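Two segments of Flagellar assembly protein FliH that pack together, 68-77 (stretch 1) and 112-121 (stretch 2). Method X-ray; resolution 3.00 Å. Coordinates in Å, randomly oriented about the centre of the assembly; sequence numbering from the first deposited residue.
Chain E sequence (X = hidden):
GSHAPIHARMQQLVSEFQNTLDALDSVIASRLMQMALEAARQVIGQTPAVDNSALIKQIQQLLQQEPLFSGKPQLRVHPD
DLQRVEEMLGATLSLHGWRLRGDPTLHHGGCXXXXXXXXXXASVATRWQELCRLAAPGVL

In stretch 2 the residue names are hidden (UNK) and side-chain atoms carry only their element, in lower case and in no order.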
# COMPACT_ATOMS: atom_id res chain seq x y z
N LEU E 68 31.96 -19.51 -1.88
CA LEU E 68 33.26 -19.00 -1.46
C LEU E 68 33.83 -17.96 -2.43
O LEU E 68 33.75 -18.14 -3.64
CB LEU E 68 34.28 -20.13 -1.37
CG LEU E 68 34.03 -21.40 -0.57
CD1 LEU E 68 35.28 -22.24 -0.62
CD2 LEU E 68 33.66 -21.07 0.87
N PHE E 69 34.44 -16.91 -1.91
CA PHE E 69 35.08 -15.90 -2.76
C PHE E 69 36.43 -16.38 -3.29
O PHE E 69 37.26 -16.87 -2.53
CB PHE E 69 35.26 -14.58 -2.01
CG PHE E 69 33.98 -13.97 -1.52
CD1 PHE E 69 32.87 -13.92 -2.34
CD2 PHE E 69 33.88 -13.47 -0.23
CE1 PHE E 69 31.69 -13.36 -1.90
CE2 PHE E 69 32.70 -12.92 0.22
CZ PHE E 69 31.60 -12.87 -0.62
N SER E 70 36.63 -16.27 -4.59
CA SER E 70 37.95 -16.49 -5.19
C SER E 70 38.65 -15.17 -5.49
O SER E 70 39.81 -15.15 -5.89
CB SER E 70 37.84 -17.37 -6.44
OG SER E 70 38.06 -16.64 -7.63
N GLY E 71 37.98 -14.07 -5.21
CA GLY E 71 38.32 -12.75 -5.71
C GLY E 71 39.46 -12.03 -5.01
O GLY E 71 39.48 -10.80 -4.95
N LYS E 72 40.38 -12.80 -4.43
CA LYS E 72 41.42 -12.26 -3.56
C LYS E 72 40.77 -11.66 -2.33
O LYS E 72 40.94 -10.47 -2.04
CB LYS E 72 42.26 -11.20 -4.28
CG LYS E 72 43.04 -11.70 -5.49
CD LYS E 72 43.95 -10.62 -6.04
CE LYS E 72 43.18 -9.37 -6.43
NZ LYS E 72 42.23 -9.58 -7.56
N PRO E 73 40.05 -12.49 -1.58
CA PRO E 73 39.26 -12.06 -0.42
C PRO E 73 40.13 -11.38 0.61
O PRO E 73 41.26 -11.83 0.85
CB PRO E 73 38.72 -13.38 0.14
CG PRO E 73 38.76 -14.33 -1.00
CD PRO E 73 39.99 -13.95 -1.77
N GLN E 74 39.62 -10.31 1.22
CA GLN E 74 40.32 -9.64 2.31
C GLN E 74 39.34 -9.30 3.43
O GLN E 74 38.31 -8.68 3.20
CB GLN E 74 41.05 -8.39 1.82
CG GLN E 74 40.20 -7.12 1.79
CD GLN E 74 40.94 -5.93 1.18
OE1 GLN E 74 40.34 -4.90 0.88
NE2 GLN E 74 42.25 -6.08 1.01
N LEU E 75 39.66 -9.75 4.65
CA LEU E 75 38.87 -9.42 5.83
C LEU E 75 39.41 -8.15 6.45
O LEU E 75 40.62 -7.96 6.55
CB LEU E 75 38.93 -10.56 6.86
CG LEU E 75 38.45 -10.30 8.28
CD1 LEU E 75 36.98 -9.98 8.30
CD2 LEU E 75 38.73 -11.50 9.17
N ARG E 76 38.51 -7.26 6.85
CA ARG E 76 38.89 -5.98 7.44
C ARG E 76 38.21 -5.83 8.78
O ARG E 76 37.01 -6.08 8.92
CB ARG E 76 38.45 -4.82 6.55
CG ARG E 76 38.96 -4.87 5.13
CD ARG E 76 38.30 -3.80 4.29
NE ARG E 76 38.50 -4.02 2.87
CZ ARG E 76 37.88 -3.33 1.91
NH1 ARG E 76 37.01 -2.39 2.25
NH2 ARG E 76 38.12 -3.60 0.64
N VAL E 77 38.99 -5.40 9.77
CA VAL E 77 38.45 -5.07 11.07
C VAL E 77 39.12 -3.80 11.57
O VAL E 77 40.14 -3.38 11.01
CB VAL E 77 38.67 -6.20 12.07
CG1 VAL E 77 37.90 -5.92 13.35
CG2 VAL E 77 38.21 -7.52 11.48
N UNK E 112 34.12 -6.75 7.64
CA UNK E 112 33.67 -6.97 6.27
C UNK E 112 34.69 -7.81 5.52
O UNK E 112 35.89 -7.64 5.71
c UNK E 112 32.16 -3.53 5.19
n UNK E 112 30.90 -1.41 4.95
c UNK E 112 32.37 -4.74 6.09
c UNK E 112 31.42 -2.42 5.91
c UNK E 112 33.46 -5.64 5.53
N UNK E 113 34.20 -8.71 4.68
CA UNK E 113 35.05 -9.48 3.79
C UNK E 113 34.83 -8.99 2.37
O UNK E 113 33.70 -8.97 1.89
c UNK E 113 34.73 -11.46 5.29
c UNK E 113 34.72 -10.98 3.85
c UNK E 113 35.70 -11.76 3.02
N UNK E 114 35.90 -8.61 1.69
CA UNK E 114 35.77 -8.04 0.36
C UNK E 114 36.50 -8.87 -0.68
O UNK E 114 37.66 -9.23 -0.49
o UNK E 114 36.04 -5.97 1.58
c UNK E 114 36.31 -6.61 0.35
N UNK E 115 35.83 -9.17 -1.79
CA UNK E 115 36.46 -9.81 -2.93
C UNK E 115 35.93 -9.18 -4.21
O UNK E 115 35.03 -8.35 -4.17
c UNK E 115 36.18 -11.30 -2.93
N UNK E 116 36.48 -9.60 -5.35
CA UNK E 116 36.05 -9.05 -6.63
C UNK E 116 34.56 -9.30 -6.85
O UNK E 116 33.85 -8.43 -7.33
o UNK E 116 38.74 -8.42 -6.93
c UNK E 116 38.37 -9.37 -7.64
o UNK E 116 39.17 -10.12 -8.26
c UNK E 116 36.87 -9.64 -7.78
N UNK E 117 34.11 -10.49 -6.48
CA UNK E 117 32.72 -10.91 -6.70
C UNK E 117 31.73 -10.08 -5.88
O UNK E 117 30.63 -9.79 -6.34
c UNK E 117 32.51 -12.38 -6.34
c UNK E 117 33.53 -13.36 -6.90
o UNK E 117 35.36 -14.64 -6.08
o UNK E 117 35.03 -12.67 -5.18
c UNK E 117 34.73 -13.57 -5.99
N UNK E 118 32.12 -9.74 -4.66
CA UNK E 118 31.21 -9.08 -3.74
C UNK E 118 31.69 -9.14 -2.30
O UNK E 118 32.82 -9.54 -2.05
N UNK E 119 30.83 -8.75 -1.36
CA UNK E 119 31.23 -8.61 0.03
C UNK E 119 30.30 -9.31 1.02
O UNK E 119 29.09 -9.40 0.79
c UNK E 119 31.31 -7.13 0.40
o UNK E 119 31.77 -5.11 -0.77
o UNK E 119 32.99 -6.87 -1.27
c UNK E 119 32.08 -6.31 -0.62
N UNK E 120 30.86 -9.80 2.12
CA UNK E 120 30.06 -10.22 3.27
C UNK E 120 30.18 -9.15 4.35
O UNK E 120 31.25 -9.00 4.94
c UNK E 120 30.59 -14.06 3.65
c UNK E 120 30.54 -11.56 3.81
c UNK E 120 28.54 -12.79 3.04
c UNK E 120 30.05 -12.78 3.04
N UNK E 121 29.10 -8.43 4.61
CA UNK E 121 29.20 -7.27 5.48
C UNK E 121 28.69 -7.58 6.87
O UNK E 121 27.48 -7.60 7.11
c UNK E 121 28.43 -4.87 5.75
o UNK E 121 29.30 -4.76 6.63
c UNK E 121 28.40 -6.11 4.88
o UNK E 121 27.58 -3.98 5.54

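Position 112 carries four side-chain carbons in an unbranched row ending in nitrogen, and no atom of this side chain comes within 4.9 Å of stretch 1; this is lysine. The end of Lys-112 leads away from stretch 1, so its backbone makes the contact: Arg-76 N donates to Lys-112 O (2.9 Å) and Lys-112 N to Arg-76 O (3.2 Å).

At position 113 one carbon carries two others, with no polar atom. One branch lies 4.0 Å from Leu-75 CD1, while the other approaches the edge of the Phe-69 ring, 4.1 Å from Phe-69 CD2. This beta-branched, all-carbon side chain is valine, and Val-113 lies on the same sheet face as Leu-75.

Position 114 has one carbon followed by one oxygen, which sits over one face of the Arg-76 guanidinium, 3.2 Å from Arg-76 CZ; this is serine. Ser-114 pairs with Gln-74 through two backbone hydrogen bonds, Gln-74 N to Ser-114 O and Ser-114 N to Gln-74 O, both 2.8 Å. The NE and NH2 of Arg-76 instead donate to Gln-74 OE1.

At position 115 the side chain is a single carbon, directed toward stretch 1 and 3.5 Å from Phe-69 CB; this is alanine.

Position 116 shows two carbons, the second bearing two oxygens, one of them 3.2 Å from Lys-72 NZ; this is aspartate. Asp-116 OD2 forms a salt bridge with Lys-72 NZ, a weak hydrogen bond, and Asp-116 N donates to Gly-71 O (3.3 Å).

Position 117 has three carbons, the third with two oxygens, one of which accepts from Ser-70 N at 2.5 Å; this is glutamate, and the acceptor is Glu-117 OE2. A CB on Gly-71 would clash with this carboxylate.

Position 118 has no side-chain atoms, and its O lies over one face of the Phe-69 ring, 3.8 Å from Phe-69 CZ; this is glycine.

At position 119 two carbons, the second with two oxygens, point away from stretch 1; this is aspartate. Asp-119 OD2 is hydrogen-bonded elsewhere in the structure.

Position 120 has four carbons forked at the second, and the fork lies 3.9 Å from Phe-69 CE2; this is leucine.

Position 121, with two carbons and two oxygens on the second, is out of reach of stretch 1; this is aspartate.

The contact thus joins an antiparallel strand pairing to a loop held by backbone N-H donors, one of them serving the Glu-117 carboxylate, with the Lys-72 to Asp-116 salt bridge a weaker addition. Backbone hydrogen bonds set the register from Gln-74 to Arg-76, while Phe-69 packs against Val-113, Ala-115 and Leu-120.

Stretch 2 (112-121) KVSADEGDLD
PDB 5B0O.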